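Local coordinates for probable sulfate-binding lipoprotein SubI (Mycobacterium tuberculosis, PDB 6DDN), which probably binds sulfate outside the cytoplasmic membrane and hands it to a transporter for uptake, at residues 105-110 with 266-271; 184-189 with 198-203; 255-260 with 316-321. All blocks are in the same frame, centred on the assembly; numbering follows the deposited sequence.

Interaction 1 of 3, residues 105-110 with 266-271; sequences DLVNFS and AVVATS
Leu106 and Val267 sit opposite each other as an antiparallel non-hydrogen-bonded pair, their side chains on the same face of the sheet. Their branches cross obliquely, and Leu106 CD2 meets Val267 CG2 at 3.8 Å. Helix 274-284 packs on this face: Ala277 and Phe280 touch Leu106, and Leu274 touches Val267. On the other face Val107 forms the hydrogen-bonded pair with Ala266, whose small CB lies 3.9 Å from Val107 CG2. The second branch, CG1, stands anti to the carbonyl carbon (chi1 -81°) and meets Val268 CG2 at 3.9 Å, the two side chains at about a right angle. Ile115 and Leu118 of helix 113-120 close over Val107. Beta-branched and small apolar residues thus suit a strand pair sandwiched between helices. Two backbone bonds join the pair, Val107 N to Ala266 O at 2.8 Å and Ala266 N to Val107 O at 2.9 Å; a third runs from Val268 N to Asp105 O. Strand 257-267 runs antiparallel along 106-108, itself parallel to 53-58; such an antiparallel strand in an otherwise parallel lobe sheet is characteristic of type II periplasmic binding proteins. Past the strand, a type I turn from Val268 to Ser271 brings Ser271 OG to Asp105 OD1, a bond of doubtful, very short length. With Thr55 N donating to Asp105 OD2, it would hold the carboxylate's orientation where strand gives way to turn.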
ATOM      1  N   ASP A 105       8.884  16.895   3.408  1.00 62.36           N
ATOM      2  CA  ASP A 105       8.227  17.380   4.609  1.00 62.47           C
ATOM      3  C   ASP A 105       7.270  16.361   5.206  1.00 60.32           C
ATOM      4  O   ASP A 105       6.987  16.429   6.406  1.00 57.69           O
ATOM      5  CB  ASP A 105       7.472  18.684   4.315  1.00 62.03           C
ATOM      6  CG  ASP A 105       8.386  19.781   3.791  1.00 65.64           C
ATOM      7  OD1 ASP A 105       9.082  20.425   4.604  1.00 69.31           O
ATOM      8  OD2 ASP A 105       8.411  19.998   2.560  1.00 66.53           O
ATOM      9  N   LEU A 106       6.782  15.416   4.403  1.00 59.42           N
ATOM     10  CA  LEU A 106       5.955  14.319   4.878  1.00 55.81           C
ATOM     11  C   LEU A 106       6.302  13.063   4.099  1.00 55.47           C
ATOM     12  O   LEU A 106       6.627  13.120   2.909  1.00 54.61           O
ATOM     13  CB  LEU A 106       4.459  14.608   4.720  1.00 55.10           C
ATOM     14  CG  LEU A 106       3.832  15.615   5.677  1.00 58.49           C
ATOM     15  CD1 LEU A 106       3.362  16.837   4.909  1.00 61.97           C
ATOM     16  CD2 LEU A 106       2.682  14.969   6.427  1.00 55.74           C
ATOM     17  N   VAL A 107       6.222  11.925   4.780  1.00 52.68           N
ATOM     18  CA  VAL A 107       6.430  10.625   4.162  1.00 47.91           C
ATOM     19  C   VAL A 107       5.136   9.837   4.261  1.00 47.73           C
ATOM     20  O   VAL A 107       4.430   9.910   5.272  1.00 50.38           O
ATOM     21  CB  VAL A 107       7.593   9.853   4.816  1.00 49.46           C
ATOM     22  CG1 VAL A 107       8.905  10.339   4.249  1.00 51.99           C
ATOM     23  CG2 VAL A 107       7.562  10.016   6.328  1.00 54.16           C
ATOM     24  N   ASN A 108       4.819   9.102   3.198  1.00 47.99           N
ATOM     25  CA  ASN A 108       3.666   8.203   3.168  1.00 48.71           C
ATOM     26  C   ASN A 108       4.097   6.987   2.356  1.00 48.30           C
ATOM     27  O   ASN A 108       4.122   7.036   1.124  1.00 45.38           O
ATOM     28  CB  ASN A 108       2.440   8.876   2.564  1.00 47.40           C
ATOM     29  CG  ASN A 108       1.302   7.905   2.326  1.00 48.55           C
ATOM     30  OD1 ASN A 108       0.739   7.843   1.233  1.00 49.79           O
ATOM     31  ND2 ASN A 108       0.958   7.137   3.352  1.00 48.48           N
ATOM     32  N   PHE A 109       4.442   5.907   3.043  1.00 49.52           N
ATOM     33  CA  PHE A 109       5.062   4.760   2.401  1.00 49.34           C
ATOM     34  C   PHE A 109       4.131   3.555   2.433  1.00 51.39           C
ATOM     35  O   PHE A 109       3.124   3.526   3.143  1.00 54.13           O
ATOM     36  CB  PHE A 109       6.404   4.442   3.067  1.00 49.73           C
ATOM     37  CG  PHE A 109       7.457   5.478   2.804  1.00 51.53           C
ATOM     38  CD1 PHE A 109       7.492   6.148   1.592  1.00 52.95           C
ATOM     39  CD2 PHE A 109       8.399   5.796   3.768  1.00 56.61           C
ATOM     40  CE1 PHE A 109       8.454   7.109   1.338  1.00 53.52           C
ATOM     41  CE2 PHE A 109       9.366   6.757   3.521  1.00 58.55           C
ATOM     42  CZ  PHE A 109       9.391   7.414   2.304  1.00 55.32           C
ATOM     43  N   SER A 110       4.483   2.554   1.623  1.00 57.24           N
ATOM     44  CA  SER A 110       3.649   1.364   1.504  1.00 49.62           C
ATOM     45  C   SER A 110       3.630   0.565   2.799  1.00 51.33           C
ATOM     46  O   SER A 110       2.578   0.061   3.207  1.00 52.88           O
ATOM     47  CB  SER A 110       4.147   0.493   0.351  1.00 50.80           C
ATOM     48  OG  SER A 110       3.495  -0.764   0.344  1.00 53.22           O
ATOM     49  N   ALA A 266       3.907   9.873   8.136  1.00 51.11           N
ATOM     50  CA  ALA A 266       4.618  10.541   9.213  1.00 51.42           C
ATOM     51  C   ALA A 266       5.172  11.864   8.712  1.00 56.08           C
ATOM     52  O   ALA A 266       5.461  12.026   7.523  1.00 60.00           O
ATOM     53  CB  ALA A 266       5.751   9.669   9.766  1.00 53.28           C
ATOM     54  N   VAL A 267       5.311  12.809   9.631  1.00 58.56           N
ATOM     55  CA  VAL A 267       5.947  14.084   9.329  1.00 56.91           C
ATOM     56  C   VAL A 267       7.457  13.900   9.369  1.00 57.10           C
ATOM     57  O   VAL A 267       7.990  13.199  10.239  1.00 60.72           O
ATOM     58  CB  VAL A 267       5.476  15.164  10.322  1.00 60.13           C
ATOM     59  CG1 VAL A 267       6.499  16.280  10.440  1.00 59.59           C
ATOM     60  CG2 VAL A 267       4.125  15.719   9.898  1.00 62.73           C
ATOM     61  N   VAL A 268       8.154  14.508   8.414  1.00 53.86           N
ATOM     62  CA  VAL A 268       9.611  14.448   8.379  1.00 55.89           C
ATOM     63  C   VAL A 268      10.158  15.421   9.417  1.00 56.72           C
ATOM     64  O   VAL A 268       9.845  16.615   9.388  1.00 53.81           O
ATOM     65  CB  VAL A 268      10.146  14.769   6.977  1.00 53.41           C
ATOM     66  CG1 VAL A 268      11.601  15.208   7.052  1.00 59.17           C
ATOM     67  CG2 VAL A 268       9.996  13.562   6.068  1.00 52.44           C
ATOM     68  N   ALA A 269      10.978  14.907  10.337  1.00 62.07           N
ATOM     69  CA  ALA A 269      11.475  15.734  11.432  1.00 67.05           C
ATOM     70  C   ALA A 269      12.411  16.831  10.941  1.00 69.19           C
ATOM     71  O   ALA A 269      12.420  17.931  11.503  1.00 71.70           O
ATOM     72  CB  ALA A 269      12.178  14.860  12.469  1.00 68.04           C
ATOM     73  N   THR A 270      13.195  16.561   9.900  1.00 73.60           N
ATOM     74  CA  THR A 270      14.173  17.519   9.398  1.00 76.71           C
ATOM     75  C   THR A 270      13.557  18.601   8.518  1.00 75.18           C
ATOM     76  O   THR A 270      14.296  19.300   7.817  1.00 79.77           O
ATOM     77  CB  THR A 270      15.266  16.788   8.617  1.00 83.72           C
ATOM     78  OG1 THR A 270      14.691  16.149   7.471  1.00 84.02           O
ATOM     79  CG2 THR A 270      15.917  15.740   9.492  1.00 89.74           C
ATOM     80  N   SER A 271      12.239  18.764   8.540  1.00 69.67           N
ATOM     81  CA  SER A 271      11.574  19.721   7.671  1.00 64.91           C
ATOM     82  C   SER A 271      11.458  21.080   8.344  1.00 61.88           C
ATOM     83  O   SER A 271      11.205  21.176   9.548  1.00 58.93           O
ATOM     84  CB  SER A 271      10.184  19.223   7.279  1.00 61.30           C
ATOM     85  OG  SER A 271       9.327  20.314   6.986  1.00 56.28           O
TER

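Interaction 2 of 3, residues 184-189 with 198-203; sequences APYAAK and AGIDFV
Helices 177-190 and 196-210 pack side by side with their short segments running at 137° to each other and 7.7 Å apart at closest approach, Tyr186 CA coming within 4.3 Å of Gly199 CA. This closeness depends on Gly199: with no side chain in the way, the edge of the Tyr186 ring slides up to the backbone, CD1 lying 3.5 Å from Gly199 C, and Ile200 N lies near the ring plane. The tyrosine CG is anti to its own N (chi1 170°), which swings the ring along the partner helix until CE1 reaches Ile200 CG1. Its hydroxyl forms a hydrogen bond with Asn196 OD1 near the start of the second helix, and Phe336 meets the ring edge-to-face. Beyond the tyrosine, Phe202 points into the interface and is held by two partners. Lys189 CG lies over one face, 3.8 Å from the ring centroid and 28° off the normal, a CH-pi contact. The lysine chain bends at chi2 and passes the ring rim at CE before its ammonium forms a salt bridge with Asp158, so its apolar and charged parts are both used. Pro185 CB comes obliquely to Phe202 CE1 at 3.3 Å, and Val203 CG2 fills in between Pro185 CG and Tyr186 CB. Pro185 has no N-H to give to the preceding turn, and the helix is kinked where that bond is missing. The helix hairpin lies against the sheet: Ala184 and Ala187 rest on Phe259 of strand 257-267, Ala188 on Gln257, while Trp157 and Leu161 close it from neighbouring loops.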
ATOM      1  N   ALA A 184       0.415 -12.047   2.004  1.00 50.16           N
ATOM      2  CA  ALA A 184      -0.924 -12.628   1.924  1.00 52.23           C
ATOM      3  C   ALA A 184      -0.901 -14.114   1.591  1.00 49.34           C
ATOM      4  O   ALA A 184      -1.530 -14.896   2.325  1.00 45.32           O
ATOM      5  CB  ALA A 184      -1.773 -11.836   0.923  1.00 51.51           C
ATOM      6  N   PRO A 185      -0.218 -14.579   0.538  1.00 48.55           N
ATOM      7  CA  PRO A 185      -0.209 -16.024   0.281  1.00 50.55           C
ATOM      8  C   PRO A 185       0.529 -16.810   1.346  1.00 58.05           C
ATOM      9  O   PRO A 185       0.161 -17.961   1.617  1.00 62.62           O
ATOM     10  CB  PRO A 185       0.480 -16.128  -1.083  1.00 44.01           C
ATOM     11  CG  PRO A 185       1.378 -14.962  -1.120  1.00 43.89           C
ATOM     12  CD  PRO A 185       0.597 -13.862  -0.457  1.00 47.02           C
ATOM     13  N   TYR A 186       1.560 -16.228   1.961  1.00 54.07           N
ATOM     14  CA  TYR A 186       2.220 -16.905   3.069  1.00 53.55           C
ATOM     15  C   TYR A 186       1.267 -17.071   4.244  1.00 48.62           C
ATOM     16  O   TYR A 186       1.104 -18.173   4.777  1.00 50.55           O
ATOM     17  CB  TYR A 186       3.467 -16.141   3.505  1.00 39.49           C
ATOM     18  CG  TYR A 186       4.031 -16.675   4.800  1.00 44.01           C
ATOM     19  CD1 TYR A 186       4.726 -17.876   4.829  1.00 46.17           C
ATOM     20  CD2 TYR A 186       3.845 -15.996   5.996  1.00 45.36           C
ATOM     21  CE1 TYR A 186       5.232 -18.381   6.010  1.00 51.24           C
ATOM     22  CE2 TYR A 186       4.347 -16.493   7.184  1.00 49.14           C
ATOM     23  CZ  TYR A 186       5.041 -17.684   7.185  1.00 56.93           C
ATOM     24  OH  TYR A 186       5.546 -18.184   8.363  1.00 61.83           O
ATOM     25  N   ALA A 187       0.627 -15.975   4.663  1.00 46.23           N
ATOM     26  CA  ALA A 187      -0.324 -16.048   5.767  1.00 48.62           C
ATOM     27  C   ALA A 187      -1.475 -16.991   5.444  1.00 52.11           C
ATOM     28  O   ALA A 187      -1.952 -17.724   6.318  1.00 57.65           O
ATOM     29  CB  ALA A 187      -0.849 -14.651   6.097  1.00 50.33           C
ATOM     30  N   ALA A 188      -1.930 -16.994   4.189  1.00 53.29           N
ATOM     31  CA  ALA A 188      -3.050 -17.850   3.810  1.00 59.40           C
ATOM     32  C   ALA A 188      -2.654 -19.322   3.836  1.00 61.43           C
ATOM     33  O   ALA A 188      -3.330 -20.146   4.462  1.00 66.12           O
ATOM     34  CB  ALA A 188      -3.568 -17.457   2.426  1.00 61.77           C
ATOM     35  N   LYS A 189      -1.556 -19.671   3.165  1.00 59.39           N
ATOM     36  CA  LYS A 189      -1.145 -21.065   3.061  1.00 63.58           C
ATOM     37  C   LYS A 189      -0.463 -21.590   4.318  1.00 70.86           C
ATOM     38  O   LYS A 189      -0.240 -22.801   4.417  1.00 73.41           O
ATOM     39  CB  LYS A 189      -0.220 -21.246   1.858  1.00 60.75           C
ATOM     40  CG  LYS A 189      -0.943 -21.117   0.536  1.00 62.21           C
ATOM     41  CD  LYS A 189      -2.224 -21.933   0.549  1.00 70.91           C
ATOM     42  CE  LYS A 189      -2.731 -22.199  -0.853  1.00 76.28           C
ATOM     43  NZ  LYS A 189      -4.073 -22.846  -0.833  1.00 83.08           N
ATOM     44  N   ALA A 198       4.593 -24.816   4.607  1.00 79.17           N
ATOM     45  CA  ALA A 198       3.786 -24.742   3.390  1.00 74.51           C
ATOM     46  C   ALA A 198       3.464 -23.309   3.002  1.00 66.53           C
ATOM     47  O   ALA A 198       3.111 -23.061   1.845  1.00 65.13           O
ATOM     48  CB  ALA A 198       2.487 -25.538   3.519  1.00 72.84           C
ATOM     49  N   GLY A 199       3.564 -22.365   3.937  1.00 62.24           N
ATOM     50  CA  GLY A 199       3.564 -20.968   3.540  1.00 63.10           C
ATOM     51  C   GLY A 199       4.768 -20.639   2.681  1.00 67.43           C
ATOM     52  O   GLY A 199       4.638 -20.069   1.592  1.00 69.18           O
ATOM     53  N   ILE A 200       5.958 -21.020   3.152  1.00 65.72           N
ATOM     54  CA  ILE A 200       7.179 -20.821   2.375  1.00 65.83           C
ATOM     55  C   ILE A 200       7.123 -21.628   1.084  1.00 63.35           C
ATOM     56  O   ILE A 200       7.449 -21.125   0.002  1.00 61.25           O
ATOM     57  CB  ILE A 200       8.414 -21.197   3.215  1.00 70.88           C
ATOM     58  CG1 ILE A 200       8.477 -20.360   4.493  1.00 73.45           C
ATOM     59  CG2 ILE A 200       9.685 -21.025   2.399  1.00 72.51           C
ATOM     60  CD1 ILE A 200       9.055 -18.983   4.295  1.00 73.95           C
ATOM     61  N   ASP A 201       6.711 -22.895   1.179  1.00 57.77           N
ATOM     62  CA  ASP A 201       6.687 -23.753   0.000  1.00 60.65           C
ATOM     63  C   ASP A 201       5.705 -23.247  -1.049  1.00 59.10           C
ATOM     64  O   ASP A 201       5.929 -23.440  -2.250  1.00 59.94           O
ATOM     65  CB  ASP A 201       6.352 -25.188   0.401  1.00 69.82           C
ATOM     66  CG  ASP A 201       7.492 -25.867   1.133  1.00 78.23           C
ATOM     67  OD1 ASP A 201       8.467 -25.174   1.494  1.00 77.44           O
ATOM     68  OD2 ASP A 201       7.414 -27.094   1.347  1.00 85.29           O
ATOM     69  N   PHE A 202       4.619 -22.597  -0.628  1.00 57.39           N
ATOM     70  CA  PHE A 202       3.716 -21.998  -1.604  1.00 56.36           C
ATOM     71  C   PHE A 202       4.376 -20.814  -2.296  1.00 63.58           C
ATOM     72  O   PHE A 202       4.407 -20.742  -3.531  1.00 64.12           O
ATOM     73  CB  PHE A 202       2.413 -21.560  -0.939  1.00 60.11           C
ATOM     74  CG  PHE A 202       1.474 -20.856  -1.876  1.00 55.54           C
ATOM     75  CD1 PHE A 202       1.563 -19.488  -2.079  1.00 51.84           C
ATOM     76  CD2 PHE A 202       0.511 -21.568  -2.570  1.00 62.54           C
ATOM     77  CE1 PHE A 202       0.711 -18.848  -2.954  1.00 52.25           C
ATOM     78  CE2 PHE A 202      -0.353 -20.927  -3.439  1.00 59.82           C
ATOM     79  CZ  PHE A 202      -0.252 -19.565  -3.629  1.00 56.30           C
ATOM     80  N   VAL A 203       4.886 -19.861  -1.510  1.00 57.42           N
ATOM     81  CA  VAL A 203       5.598 -18.715  -2.071  1.00 55.13           C
ATOM     82  C   VAL A 203       6.751 -19.190  -2.945  1.00 59.35           C
ATOM     83  O   VAL A 203       7.023 -18.619  -4.009  1.00 61.28           O
ATOM     84  CB  VAL A 203       6.086 -17.790  -0.940  1.00 54.63           C
ATOM     85  CG1 VAL A 203       7.100 -16.781  -1.462  1.00 55.27           C
ATOM     86  CG2 VAL A 203       4.909 -17.083  -0.283  1.00 48.70           C
TER

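Interaction 3 of 3, residues 255-260 with 316-321; sequences PPQTFK and PAKLWT. With SO4 (sulfate ion), chain G; SO4 (sulfate ion), chain H.
The indole of Trp320 meets Gln257 at its edge: NE1 donates to Gln257 OE1 at 2.7 Å, the oxygen lying close to the ring plane although amide and ring are turned 37° apart. The two side chains run side by side, and Lys318 CG lies over one indole face. The Phe259 ring instead has Trp320 O 3.5 Å above one face, with Thr321 CA over the same face; Trp320 CB approaches CD1 from that side, at 3.5 Å, the two side chains crossing at about a right angle. Ile322 also touches Phe259. Strand 257-267 is the shared neighbour of 318-320, parallel to it, and 138-147, antiparallel, in the mixed sheet of a type II periplasmic binding protein fold. Thr258 N donates to Lys318 O at 3.0 Å, Trp320 N to Thr258 O, and Lys260 N to Trp320 O at 2.6 Å. At the start, Pro256 O takes Lys318 N and, weakly, Ala317 N. On the opposite face threonine suits position 258 because its methyl CG2 packs on Pro316 CG while its hydroxyl bonds to Val142 O. Gln257 N donates to one sulfate ion, probably picked up from the crystallisation liquor; a second sulfate approaches Leu319 N at a doubtfully short distance.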
ATOM      1  N   PRO A 255      -8.987 -12.814  -3.052  1.00 51.29           N
ATOM      2  CA  PRO A 255      -9.034 -14.198  -2.598  1.00 46.96           C
ATOM      3  C   PRO A 255      -9.743 -14.290  -1.264  1.00 43.46           C
ATOM      4  O   PRO A 255      -9.796 -13.306  -0.502  1.00 44.83           O
ATOM      5  CB  PRO A 255      -7.551 -14.581  -2.480  1.00 48.66           C
ATOM      6  CG  PRO A 255      -6.834 -13.286  -2.319  1.00 53.72           C
ATOM      7  CD  PRO A 255      -7.611 -12.298  -3.133  1.00 54.13           C
ATOM      8  N   PRO A 256     -10.329 -15.450  -0.946  1.00 42.69           N
ATOM      9  CA  PRO A 256     -11.044 -15.581   0.337  1.00 45.33           C
ATOM     10  C   PRO A 256     -10.194 -15.203   1.537  1.00 45.97           C
ATOM     11  O   PRO A 256     -10.691 -14.552   2.464  1.00 48.97           O
ATOM     12  CB  PRO A 256     -11.444 -17.062   0.357  1.00 45.43           C
ATOM     13  CG  PRO A 256     -11.511 -17.448  -1.082  1.00 46.06           C
ATOM     14  CD  PRO A 256     -10.421 -16.673  -1.760  1.00 43.33           C
ATOM     15  N   GLN A 257      -8.923 -15.587   1.541  1.00 42.74           N
ATOM     16  CA  GLN A 257      -7.964 -15.117   2.530  1.00 41.47           C
ATOM     17  C   GLN A 257      -7.067 -14.075   1.879  1.00 46.13           C
ATOM     18  O   GLN A 257      -6.491 -14.324   0.815  1.00 53.26           O
ATOM     19  CB  GLN A 257      -7.121 -16.266   3.085  1.00 42.84           C
ATOM     20  CG  GLN A 257      -7.923 -17.416   3.670  1.00 53.63           C
ATOM     21  CD  GLN A 257      -7.073 -18.330   4.533  1.00 67.04           C
ATOM     22  OE1 GLN A 257      -6.408 -17.880   5.465  1.00 69.59           O
ATOM     23  NE2 GLN A 257      -7.087 -19.621   4.222  1.00 74.03           N
ATOM     24  N   THR A 258      -6.965 -12.907   2.507  1.00 46.23           N
ATOM     25  CA  THR A 258      -6.105 -11.842   2.020  1.00 43.77           C
ATOM     26  C   THR A 258      -5.468 -11.144   3.212  1.00 45.34           C
ATOM     27  O   THR A 258      -5.794 -11.422   4.370  1.00 44.46           O
ATOM     28  CB  THR A 258      -6.875 -10.842   1.150  1.00 44.68           C
ATOM     29  OG1 THR A 258      -5.949  -9.996   0.458  1.00 50.86           O
ATOM     30  CG2 THR A 258      -7.791  -9.985   2.004  1.00 41.14           C
ATOM     31  N   PHE A 259      -4.546 -10.230   2.918  1.00 43.22           N
ATOM     32  CA  PHE A 259      -3.779  -9.531   3.937  1.00 45.01           C
ATOM     33  C   PHE A 259      -4.245  -8.089   4.064  1.00 44.36           C
ATOM     34  O   PHE A 259      -4.610  -7.453   3.069  1.00 39.33           O
ATOM     35  CB  PHE A 259      -2.284  -9.563   3.622  1.00 49.21           C
ATOM     36  CG  PHE A 259      -1.415  -9.574   4.843  1.00 54.37           C
ATOM     37  CD1 PHE A 259      -1.115 -10.766   5.481  1.00 54.99           C
ATOM     38  CD2 PHE A 259      -0.906  -8.394   5.360  1.00 54.93           C
ATOM     39  CE1 PHE A 259      -0.323 -10.784   6.609  1.00 57.98           C
ATOM     40  CE2 PHE A 259      -0.112  -8.403   6.488  1.00 58.34           C
ATOM     41  CZ  PHE A 259       0.181  -9.601   7.114  1.00 61.71           C
ATOM     42  N   LYS A 260      -4.224  -7.577   5.291  1.00 48.81           N
ATOM     43  CA  LYS A 260      -4.628  -6.202   5.557  1.00 50.29           C
ATOM     44  C   LYS A 260      -3.456  -5.269   5.287  1.00 51.73           C
ATOM     45  O   LYS A 260      -2.422  -5.348   5.960  1.00 55.30           O
ATOM     46  CB  LYS A 260      -5.113  -6.056   6.998  1.00 52.05           C
ATOM     47  CG  LYS A 260      -5.640  -4.670   7.337  1.00 50.03           C
ATOM     48  CD  LYS A 260      -5.557  -4.404   8.830  1.00 52.25           C
ATOM     49  CE  LYS A 260      -6.536  -3.321   9.255  1.00 59.52           C
ATOM     50  NZ  LYS A 260      -6.591  -3.171  10.739  1.00 71.21           N
ATOM     51  N   PRO A 316     -13.163  -9.927   3.584  1.00 50.39           N
ATOM     52  CA  PRO A 316     -12.931 -11.255   3.014  1.00 48.08           C
ATOM     53  C   PRO A 316     -13.312 -12.329   4.026  1.00 49.25           C
ATOM     54  O   PRO A 316     -13.797 -12.046   5.121  1.00 48.65           O
ATOM     55  CB  PRO A 316     -11.429 -11.249   2.729  1.00 44.17           C
ATOM     56  CG  PRO A 316     -10.873 -10.359   3.792  1.00 44.70           C
ATOM     57  CD  PRO A 316     -11.905  -9.278   4.001  1.00 43.37           C
ATOM     58  N   ALA A 317     -13.090 -13.585   3.636  1.00 51.25           N
ATOM     59  CA  ALA A 317     -13.294 -14.680   4.575  1.00 51.15           C
ATOM     60  C   ALA A 317     -12.295 -14.615   5.720  1.00 52.90           C
ATOM     61  O   ALA A 317     -12.622 -14.997   6.850  1.00 55.85           O
ATOM     62  CB  ALA A 317     -13.190 -16.024   3.854  1.00 50.45           C
ATOM     63  N   LYS A 318     -11.087 -14.121   5.455  1.00 51.42           N
ATOM     64  CA  LYS A 318     -10.054 -14.021   6.479  1.00 54.70           C
ATOM     65  C   LYS A 318      -9.142 -12.851   6.147  1.00 54.85           C
ATOM     66  O   LYS A 318      -8.507 -12.841   5.088  1.00 55.02           O
ATOM     67  CB  LYS A 318      -9.249 -15.315   6.575  1.00 55.69           C
ATOM     68  CG  LYS A 318      -8.148 -15.268   7.616  1.00 56.42           C
ATOM     69  CD  LYS A 318      -8.726 -14.999   8.992  1.00 57.29           C
ATOM     70  CE  LYS A 318      -7.661 -15.082  10.066  1.00 60.47           C
ATOM     71  NZ  LYS A 318      -8.241 -14.849  11.417  1.00 61.32           N
ATOM     72  N   LEU A 319      -9.077 -11.875   7.048  1.00 55.13           N
ATOM     73  CA  LEU A 319      -8.212 -10.706   6.893  1.00 55.27           C
ATOM     74  C   LEU A 319      -6.993 -10.899   7.788  1.00 60.24           C
ATOM     75  O   LEU A 319      -7.060 -10.695   9.003  1.00 66.88           O
ATOM     76  CB  LEU A 319      -8.963  -9.424   7.239  1.00 55.60           C
ATOM     77  CG  LEU A 319      -8.215  -8.126   6.924  1.00 57.57           C
ATOM     78  CD1 LEU A 319      -7.940  -8.020   5.431  1.00 51.29           C
ATOM     79  CD2 LEU A 319      -8.989  -6.911   7.419  1.00 57.02           C
ATOM     80  N   TRP A 320      -5.879 -11.301   7.185  1.00 50.40           N
ATOM     81  CA  TRP A 320      -4.632 -11.453   7.918  1.00 49.53           C
ATOM     82  C   TRP A 320      -3.979 -10.094   8.128  1.00 47.08           C
ATOM     83  O   TRP A 320      -3.985  -9.242   7.235  1.00 48.90           O
ATOM     84  CB  TRP A 320      -3.679 -12.380   7.164  1.00 51.84           C
ATOM     85  CG  TRP A 320      -4.148 -13.799   7.086  1.00 51.40           C
ATOM     86  CD1 TRP A 320      -4.577 -14.462   5.971  1.00 47.91           C
ATOM     87  CD2 TRP A 320      -4.234 -14.736   8.167  1.00 51.26           C
ATOM     88  NE1 TRP A 320      -4.924 -15.752   6.292  1.00 47.07           N
ATOM     89  CE2 TRP A 320      -4.723 -15.946   7.634  1.00 47.14           C
ATOM     90  CE3 TRP A 320      -3.944 -14.670   9.533  1.00 53.65           C
ATOM     91  CZ2 TRP A 320      -4.930 -17.077   8.419  1.00 46.63           C
ATOM     92  CZ3 TRP A 320      -4.149 -15.795  10.311  1.00 53.53           C
ATOM     93  CH2 TRP A 320      -4.637 -16.982   9.752  1.00 49.92           C
ATOM     94  N   THR A 321      -3.415  -9.894   9.316  1.00 49.02           N
ATOM     95  CA  THR A 321      -2.734  -8.657   9.662  1.00 54.36           C
ATOM     96  C   THR A 321      -1.292  -8.948  10.055  1.00 57.84           C
ATOM     97  O   THR A 321      -0.938 -10.076  10.412  1.00 60.96           O
ATOM     98  CB  THR A 321      -3.443  -7.927  10.811  1.00 60.62           C
ATOM     99  OG1 THR A 321      -3.305  -8.685  12.018  1.00 70.75           O
ATOM    100  CG2 THR A 321      -4.919  -7.749  10.497  1.00 55.84           C
TER
HETATM  101  S   SO4 G 405      -7.436 -18.760  -0.295  1.00121.53           S
HETATM  102  O1  SO4 G 405      -6.926 -17.508   0.244  1.00122.34           O
HETATM  103  O2  SO4 G 405      -7.342 -18.714  -1.746  1.00117.23           O
HETATM  104  O3  SO4 G 405      -6.641 -19.878   0.204  1.00125.12           O
HETATM  105  O4  SO4 G 405      -8.828 -18.922   0.113  1.00123.59           O
HETATM  106  S   SO4 H 406     -11.256 -11.613   9.838  1.00131.90           S
HETATM  107  O1  SO4 H 406     -11.101 -10.286  10.436  1.00131.83           O
HETATM  108  O2  SO4 H 406     -12.311 -11.567   8.824  1.00133.39           O
HETATM  109  O3  SO4 H 406      -9.997 -12.018   9.215  1.00131.34           O
HETATM  110  O4  SO4 H 406     -11.607 -12.582  10.877  1.00131.67           O

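Overall arrangement
Strand 257-267 ties interactions 1 and 3 together: its start pairs with 318-320 and its end with 106-108, the contact centres lying 29 Å apart on opposite sides of the chain's centre. Their segments alternate along the chain. The long strand, broken by a bulge or short loop, spans the distance between them, as strands linking the two lobes do in this family. Interaction 2 lies in the loop closed by interaction 1 but about 12 Å from it at the nearest atoms. It touches interaction 3, their centres 13 Å apart, with Ala187 O 3.5 Å from Trp320 CE2. The sulfates beside interaction 3 are probably crystallisation ions and do not themselves establish the transport site.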